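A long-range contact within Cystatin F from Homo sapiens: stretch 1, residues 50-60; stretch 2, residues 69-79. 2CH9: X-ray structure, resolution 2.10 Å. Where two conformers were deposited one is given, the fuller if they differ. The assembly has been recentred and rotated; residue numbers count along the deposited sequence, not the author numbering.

Stretch 1, residues 50-60: LFKESRITRAL
Stretch 2 (69-79) YMLEVEIGRTT

The strand of residues 50-60 of Cystatin F runs antiparallel beside the strand from Tyr69 onward, their N-to-C directions 139° apart. Phe51 pairs with Arg77, Lys52 with Gly76 and Glu53 with Ile75; bulges at Ser54 and Thr57 each shift the register by one, giving Arg55-Glu74, Ile56-Val73, Arg58-Glu72, Ala59-Leu71 and Leu60-Met70. Both bulge residues leave the extended region (phi/psi -111/-27° and -91/-34°). At each, one carbonyl serves two successive amides: Glu74 O accepts Ser54 N at 2.6 Å and, weakly, Arg55 N at 3.3 Å; Glu72 O accepts Thr57 N at 2.9 Å and, weakly, Arg58 N at 3.5 Å. Regular pairs close reciprocally, as in Lys52 N to Gly76 O and Gly76 N to Lys52 O, both 2.9 Å.

Charge pairing dominates the face carrying Arg55, Arg58, Glu72 and Glu74. The t, t of Glu72 carries its carboxylate out to Arg58 (m, t, m, -173°) in a two-pronged salt bridge, Arg58 NE to Glu72 OE1 2.9 Å and NH2 to OE2 2.7 Å, at the guanidinium edge. Thr57 (p) adds OG1 to the same Glu72 OE1, 2.6 Å. Arg55 (t, t, p, 120°) reaches Glu74 (m, t) similarly, Arg55 NH2 to Glu74 OE2 2.7 Å, with a weak NE to OE1 bond of 3.3 Å. Leu60 and Met70, both m, t at chi1 and chi2, bring their CB atoms within 4.1 Å.

On the other face, chi1 -80° (m) and chi2 64° turn the Phe51 ring over Arg77 (t, t, m, 127°): Arg77 CB sits 3.9 Å from the Phe51 ring centroid, a CH-pi contact. Phe51 CD2 also meets Ile75 CD1 (p, t) at 4.1 Å; Ala59 CB touches Leu71 CD2 (m, t) at 3.8 Å.

Thr78 (p) points its CA-to-CB bond toward the first strand; its OG1 bonds Leu50 O, 2.7 Å, beside its own amide's hydrogen bond, Thr78 N to Leu50 O, 2.9 Å.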

ATOM      1  N   LEU A  50     -27.027   7.367  -0.405  1.00 52.92           N
ATOM      2  CA  LEU A  50     -25.729   7.211   0.239  1.00 52.92           C
ATOM      3  C   LEU A  50     -25.451   5.729   0.545  1.00 52.54           C
ATOM      4  O   LEU A  50     -26.361   4.961   0.876  1.00 52.47           O
ATOM      5  CB  LEU A  50     -25.650   8.018   1.544  1.00 52.67           C
ATOM      6  CG  LEU A  50     -25.734   9.542   1.575  1.00 53.19           C
ATOM      7  CD1 LEU A  50     -25.821   9.997   3.030  1.00 52.37           C
ATOM      8  CD2 LEU A  50     -24.546  10.191   0.873  1.00 53.95           C
ATOM      9  N   PHE A  51     -24.187   5.342   0.443  1.00 52.41           N
ATOM     10  CA  PHE A  51     -23.757   4.014   0.863  1.00 52.29           C
ATOM     11  C   PHE A  51     -23.137   4.107   2.245  1.00 52.54           C
ATOM     12  O   PHE A  51     -22.731   5.184   2.665  1.00 52.52           O
ATOM     13  CB  PHE A  51     -22.761   3.437  -0.138  1.00 51.90           C
ATOM     14  CG  PHE A  51     -23.402   2.863  -1.372  1.00 52.22           C
ATOM     15  CD1 PHE A  51     -24.110   3.674  -2.256  1.00 51.99           C
ATOM     16  CD2 PHE A  51     -23.277   1.505  -1.665  1.00 52.29           C
ATOM     17  CE1 PHE A  51     -24.700   3.137  -3.411  1.00 52.08           C
ATOM     18  CE2 PHE A  51     -23.862   0.957  -2.812  1.00 52.36           C
ATOM     19  CZ  PHE A  51     -24.573   1.775  -3.688  1.00 52.43           C
ATOM     20  N   LYS A  52     -23.051   2.974   2.937  1.00 52.82           N
ATOM     21  CA  LYS A  52     -22.469   2.912   4.273  1.00 53.34           C
ATOM     22  C   LYS A  52     -21.658   1.621   4.412  1.00 53.91           C
ATOM     23  O   LYS A  52     -22.021   0.577   3.841  1.00 54.21           O
ATOM     24  CB  LYS A  52     -23.592   2.965   5.319  1.00 53.26           C
ATOM     25  CG  LYS A  52     -23.172   2.953   6.786  1.00 53.36           C
ATOM     26  CD  LYS A  52     -24.402   3.001   7.680  1.00 53.23           C
ATOM     27  CE  LYS A  52     -24.037   3.005   9.145  1.00 53.88           C
ATOM     28  NZ  LYS A  52     -25.254   3.014  10.021  1.00 55.07           N
ATOM     29  N   GLU A  53     -20.553   1.685   5.149  1.00 54.06           N
ATOM     30  CA  GLU A  53     -19.758   0.482   5.381  1.00 53.99           C
ATOM     31  C   GLU A  53     -20.650  -0.560   6.077  1.00 54.10           C
ATOM     32  O   GLU A  53     -21.371  -0.237   7.032  1.00 53.34           O
ATOM     33  CB  GLU A  53     -18.492   0.815   6.180  1.00 54.12           C
ATOM     34  CG  GLU A  53     -18.687   1.120   7.685  1.00 54.58           C
ATOM     35  CD  GLU A  53     -19.226   2.515   7.992  1.00 54.55           C
ATOM     36  OE1 GLU A  53     -19.485   3.331   7.075  1.00 55.31           O
ATOM     37  OE2 GLU A  53     -19.406   2.798   9.188  1.00 56.86           O
ATOM     38  N   SER A  54     -20.642  -1.793   5.568  1.00 54.17           N
ATOM     39  CA  SER A  54     -21.485  -2.839   6.142  1.00 54.34           C
ATOM     40  C   SER A  54     -20.698  -3.933   6.854  1.00 54.49           C
ATOM     41  O   SER A  54     -21.216  -4.559   7.770  1.00 54.62           O
ATOM     42  CB  SER A  54     -22.443  -3.437   5.098  1.00 54.38           C
ATOM     43  OG  SER A  54     -21.755  -4.143   4.079  1.00 54.92           O
ATOM     44  N   ARG A  55     -19.452  -4.160   6.439  1.00 54.75           N
ATOM     45  CA  ARG A  55     -18.625  -5.206   7.035  1.00 55.10           C
ATOM     46  C   ARG A  55     -17.160  -4.939   6.740  1.00 54.93           C
ATOM     47  O   ARG A  55     -16.814  -4.578   5.630  1.00 55.33           O
ATOM     48  CB  ARG A  55     -19.040  -6.587   6.496  1.00 55.01           C
ATOM     49  CG  ARG A  55     -18.322  -7.768   7.120  1.00 57.02           C
ATOM     50  CD  ARG A  55     -19.129  -9.067   6.952  1.00 59.95           C
ATOM     51  NE  ARG A  55     -19.002  -9.629   5.608  1.00 62.43           N
ATOM     52  CZ  ARG A  55     -18.511 -10.838   5.331  1.00 64.64           C
ATOM     53  NH1 ARG A  55     -18.100 -11.645   6.308  1.00 64.40           N
ATOM     54  NH2 ARG A  55     -18.431 -11.246   4.067  1.00 65.10           N
ATOM     55  N   ILE A  56     -16.303  -5.120   7.736  1.00 54.55           N
ATOM     56  CA  ILE A  56     -14.869  -5.019   7.525  1.00 54.03           C
ATOM     57  C   ILE A  56     -14.307  -6.412   7.721  1.00 54.10           C
ATOM     58  O   ILE A  56     -14.321  -6.938   8.836  1.00 53.63           O
ATOM     59  CB  ILE A  56     -14.215  -4.034   8.505  1.00 54.12           C
ATOM     60  CG1 ILE A  56     -14.873  -2.668   8.389  1.00 54.07           C
ATOM     61  CG2 ILE A  56     -12.697  -3.951   8.252  1.00 53.42           C
ATOM     62  CD1 ILE A  56     -14.738  -1.835   9.619  1.00 56.83           C
ATOM     63  N   THR A  57     -13.832  -7.015   6.634  1.00 53.75           N
ATOM     64  CA  THR A  57     -13.420  -8.414   6.679  1.00 53.56           C
ATOM     65  C   THR A  57     -11.944  -8.584   7.028  1.00 53.24           C
ATOM     66  O   THR A  57     -11.574  -9.540   7.709  1.00 52.21           O
ATOM     67  CB  THR A  57     -13.774  -9.167   5.373  1.00 53.67           C
ATOM     68  OG1 THR A  57     -13.591  -8.297   4.255  1.00 54.62           O
ATOM     69  CG2 THR A  57     -15.225  -9.593   5.397  1.00 54.07           C
ATOM     70  N   ARG A  58     -11.112  -7.645   6.576  1.00 52.89           N
ATOM     71  CA  ARG A  58      -9.664  -7.703   6.810  1.00 53.52           C
ATOM     72  C   ARG A  58      -9.109  -6.297   6.978  1.00 51.94           C
ATOM     73  O   ARG A  58      -9.636  -5.347   6.410  1.00 51.39           O
ATOM     74  CB  ARG A  58      -8.940  -8.458   5.671  1.00 53.33           C
ATOM     75  CG  ARG A  58      -9.285  -9.931   5.636  1.00 54.84           C
ATOM     76  CD  ARG A  58      -8.444 -10.778   4.682  1.00 57.82           C
ATOM     77  NE  ARG A  58      -9.023 -10.805   3.336  1.00 66.27           N
ATOM     78  CZ  ARG A  58      -8.585 -11.566   2.330  1.00 67.54           C
ATOM     79  NH1 ARG A  58      -7.545 -12.379   2.503  1.00 69.18           N
ATOM     80  NH2 ARG A  58      -9.178 -11.500   1.138  1.00 67.67           N
ATOM     81  N   ALA A  59      -8.051  -6.170   7.769  1.00 50.97           N
ATOM     82  CA  ALA A  59      -7.473  -4.857   8.065  1.00 50.85           C
ATOM     83  C   ALA A  59      -5.991  -5.006   8.403  1.00 50.95           C
ATOM     84  O   ALA A  59      -5.612  -5.904   9.172  1.00 49.20           O
ATOM     85  CB  ALA A  59      -8.202  -4.205   9.228  1.00 49.73           C
ATOM     86  N   LEU A  60      -5.181  -4.116   7.838  1.00 50.41           N
ATOM     87  CA  LEU A  60      -3.774  -3.948   8.214  1.00 51.46           C
ATOM     88  C   LEU A  60      -3.592  -2.474   8.530  1.00 52.06           C
ATOM     89  O   LEU A  60      -4.320  -1.635   8.013  1.00 52.11           O
ATOM     90  CB  LEU A  60      -2.801  -4.326   7.074  1.00 50.16           C
ATOM     91  CG  LEU A  60      -2.706  -5.759   6.550  1.00 52.43           C
ATOM     92  CD1 LEU A  60      -2.033  -5.829   5.186  1.00 51.75           C
ATOM     93  CD2 LEU A  60      -1.980  -6.698   7.534  1.00 52.12           C
ATOM     94  N   TYR A  69      -4.221   2.781   6.962  1.00 54.08           N
ATOM     95  CA  TYR A  69      -5.040   1.571   7.035  1.00 53.83           C
ATOM     96  C   TYR A  69      -5.165   0.948   5.675  1.00 53.99           C
ATOM     97  O   TYR A  69      -5.343   1.644   4.678  1.00 54.36           O
ATOM     98  CB  TYR A  69      -6.418   1.880   7.602  1.00 52.69           C
ATOM     99  CG  TYR A  69      -6.355   2.357   9.024  1.00 53.16           C
ATOM    100  CD1 TYR A  69      -6.301   1.448  10.087  1.00 51.12           C
ATOM    101  CD2 TYR A  69      -6.299   3.716   9.317  1.00 51.21           C
ATOM    102  CE1 TYR A  69      -6.224   1.896  11.396  1.00 52.62           C
ATOM    103  CE2 TYR A  69      -6.218   4.163  10.626  1.00 50.30           C
ATOM    104  CZ  TYR A  69      -6.185   3.257  11.651  1.00 52.59           C
ATOM    105  OH  TYR A  69      -6.121   3.725  12.936  1.00 53.76           O
ATOM    106  N   MET A  70      -4.996  -0.364   5.608  1.00 54.39           N
ATOM    107  CA  MET A  70      -5.285  -1.091   4.379  1.00 54.90           C
ATOM    108  C   MET A  70      -6.476  -1.970   4.723  1.00 54.83           C
ATOM    109  O   MET A  70      -6.358  -2.844   5.585  1.00 54.94           O
ATOM    110  CB  MET A  70      -4.078  -1.934   3.944  1.00 54.82           C
ATOM    111  CG  MET A  70      -2.832  -1.102   3.760  1.00 55.79           C
ATOM    112  SD  MET A  70      -1.368  -2.091   3.493  1.00 57.01           S
ATOM    113  CE  MET A  70      -0.233  -0.813   2.933  1.00 58.52           C
ATOM    114  N   LEU A  71      -7.610  -1.734   4.065  1.00 54.71           N
ATOM    115  CA  LEU A  71      -8.877  -2.324   4.493  1.00 55.01           C
ATOM    116  C   LEU A  71      -9.567  -3.088   3.386  1.00 55.58           C
ATOM    117  O   LEU A  71      -9.549  -2.683   2.227  1.00 55.89           O
ATOM    118  CB  LEU A  71      -9.844  -1.257   5.009  1.00 54.75           C
ATOM    119  CG  LEU A  71      -9.414  -0.280   6.096  1.00 54.50           C
ATOM    120  CD1 LEU A  71     -10.586   0.618   6.408  1.00 52.43           C
ATOM    121  CD2 LEU A  71      -8.947  -1.003   7.379  1.00 52.32           C
ATOM    122  N   GLU A  72     -10.163  -4.213   3.774  1.00 55.45           N
ATOM    123  CA  GLU A  72     -11.108  -4.939   2.954  1.00 56.00           C
ATOM    124  C   GLU A  72     -12.465  -4.709   3.622  1.00 55.76           C
ATOM    125  O   GLU A  72     -12.729  -5.208   4.712  1.00 56.21           O
ATOM    126  CB  GLU A  72     -10.754  -6.428   2.921  1.00 55.58           C
ATOM    127  CG  GLU A  72     -11.576  -7.255   1.970  1.00 56.25           C
ATOM    128  CD  GLU A  72     -11.197  -8.729   2.025  1.00 57.53           C
ATOM    129  OE1 GLU A  72     -11.537  -9.415   3.029  1.00 61.32           O
ATOM    130  OE2 GLU A  72     -10.558  -9.218   1.066  1.00 58.94           O
ATOM    131  N   VAL A  73     -13.315  -3.944   2.955  1.00 55.56           N
ATOM    132  CA  VAL A  73     -14.541  -3.428   3.557  1.00 55.62           C
ATOM    133  C   VAL A  73     -15.710  -3.618   2.576  1.00 55.45           C
ATOM    134  O   VAL A  73     -15.563  -3.373   1.379  1.00 56.21           O
ATOM    135  CB  VAL A  73     -14.366  -1.931   3.981  0.50 55.46           C
ATOM    136  CG1 VAL A  73     -13.653  -1.126   2.901  0.50 55.86           C
ATOM    137  CG2 VAL A  73     -15.699  -1.288   4.366  0.50 55.45           C
ATOM    138  N   GLU A  74     -16.836  -4.124   3.063  1.00 54.69           N
ATOM    139  CA  GLU A  74     -18.040  -4.186   2.258  1.00 54.62           C
ATOM    140  C   GLU A  74     -18.875  -2.931   2.507  1.00 54.31           C
ATOM    141  O   GLU A  74     -18.971  -2.458   3.639  1.00 54.26           O
ATOM    142  CB  GLU A  74     -18.843  -5.451   2.558  1.00 54.33           C
ATOM    143  CG  GLU A  74     -18.239  -6.717   1.943  1.00 57.22           C
ATOM    144  CD  GLU A  74     -18.844  -7.993   2.495  1.00 60.21           C
ATOM    145  OE1 GLU A  74     -20.015  -7.973   2.947  1.00 62.33           O
ATOM    146  OE2 GLU A  74     -18.149  -9.033   2.478  1.00 63.03           O
ATOM    147  N   ILE A  75     -19.450  -2.381   1.442  1.00 53.70           N
ATOM    148  CA  ILE A  75     -20.334  -1.224   1.558  1.00 53.25           C
ATOM    149  C   ILE A  75     -21.696  -1.548   0.960  1.00 53.18           C
ATOM    150  O   ILE A  75     -21.789  -2.354   0.036  1.00 52.94           O
ATOM    151  CB  ILE A  75     -19.732   0.035   0.907  1.00 53.23           C
ATOM    152  CG1 ILE A  75     -19.568  -0.146  -0.610  1.00 53.18           C
ATOM    153  CG2 ILE A  75     -18.383   0.382   1.565  1.00 52.44           C
ATOM    154  CD1 ILE A  75     -19.244   1.148  -1.334  1.00 51.24           C
ATOM    155  N   GLY A  76     -22.745  -0.938   1.504  1.00 52.57           N
ATOM    156  CA  GLY A  76     -24.102  -1.205   1.055  1.00 52.39           C
ATOM    157  C   GLY A  76     -24.942   0.048   0.914  1.00 52.43           C
ATOM    158  O   GLY A  76     -24.744   1.027   1.644  1.00 52.17           O
ATOM    159  N   ARG A  77     -25.888   0.017  -0.026  1.00 52.33           N
ATOM    160  CA  ARG A  77     -26.777   1.151  -0.247  1.00 52.24           C
ATOM    161  C   ARG A  77     -27.732   1.318   0.933  1.00 52.14           C
ATOM    162  O   ARG A  77     -28.318   0.343   1.404  1.00 52.10           O
ATOM    163  CB  ARG A  77     -27.548   0.998  -1.558  1.00 51.93           C
ATOM    164  CG  ARG A  77     -28.354   2.238  -1.916  1.00 51.81           C
ATOM    165  CD  ARG A  77     -29.206   2.057  -3.162  1.00 52.63           C
ATOM    166  NE  ARG A  77     -28.449   2.234  -4.403  1.00 52.74           N
ATOM    167  CZ  ARG A  77     -28.416   1.354  -5.399  1.00 55.05           C
ATOM    168  NH1 ARG A  77     -29.107   0.221  -5.324  1.00 55.42           N
ATOM    169  NH2 ARG A  77     -27.699   1.609  -6.488  1.00 54.87           N
ATOM    170  N   THR A  78     -27.857   2.553   1.423  1.00 52.48           N
ATOM    171  CA  THR A  78     -28.799   2.883   2.493  1.00 52.50           C
ATOM    172  C   THR A  78     -30.070   3.524   1.928  1.00 52.64           C
ATOM    173  O   THR A  78     -30.179   3.760   0.722  1.00 52.32           O
ATOM    174  CB  THR A  78     -28.184   3.852   3.539  1.00 52.64           C
ATOM    175  OG1 THR A  78     -28.022   5.150   2.957  1.00 53.58           O
ATOM    176  CG2 THR A  78     -26.847   3.355   4.038  1.00 52.05           C
ATOM    177  N   THR A  79     -31.022   3.816   2.812  1.00 53.03           N
ATOM    178  CA  THR A  79     -32.283   4.445   2.423  1.00 53.29           C
ATOM    179  C   THR A  79     -32.214   5.977   2.522  1.00 53.70           C
ATOM    180  O   THR A  79     -33.232   6.661   2.383  1.00 53.80           O
ATOM    181  CB  THR A  79     -33.461   3.947   3.298  1.00 53.39           C
ATOM    182  OG1 THR A  79     -33.203   4.270   4.668  1.00 53.14           O
ATOM    183  CG2 THR A  79     -33.653   2.442   3.161  1.00 53.04           C
TER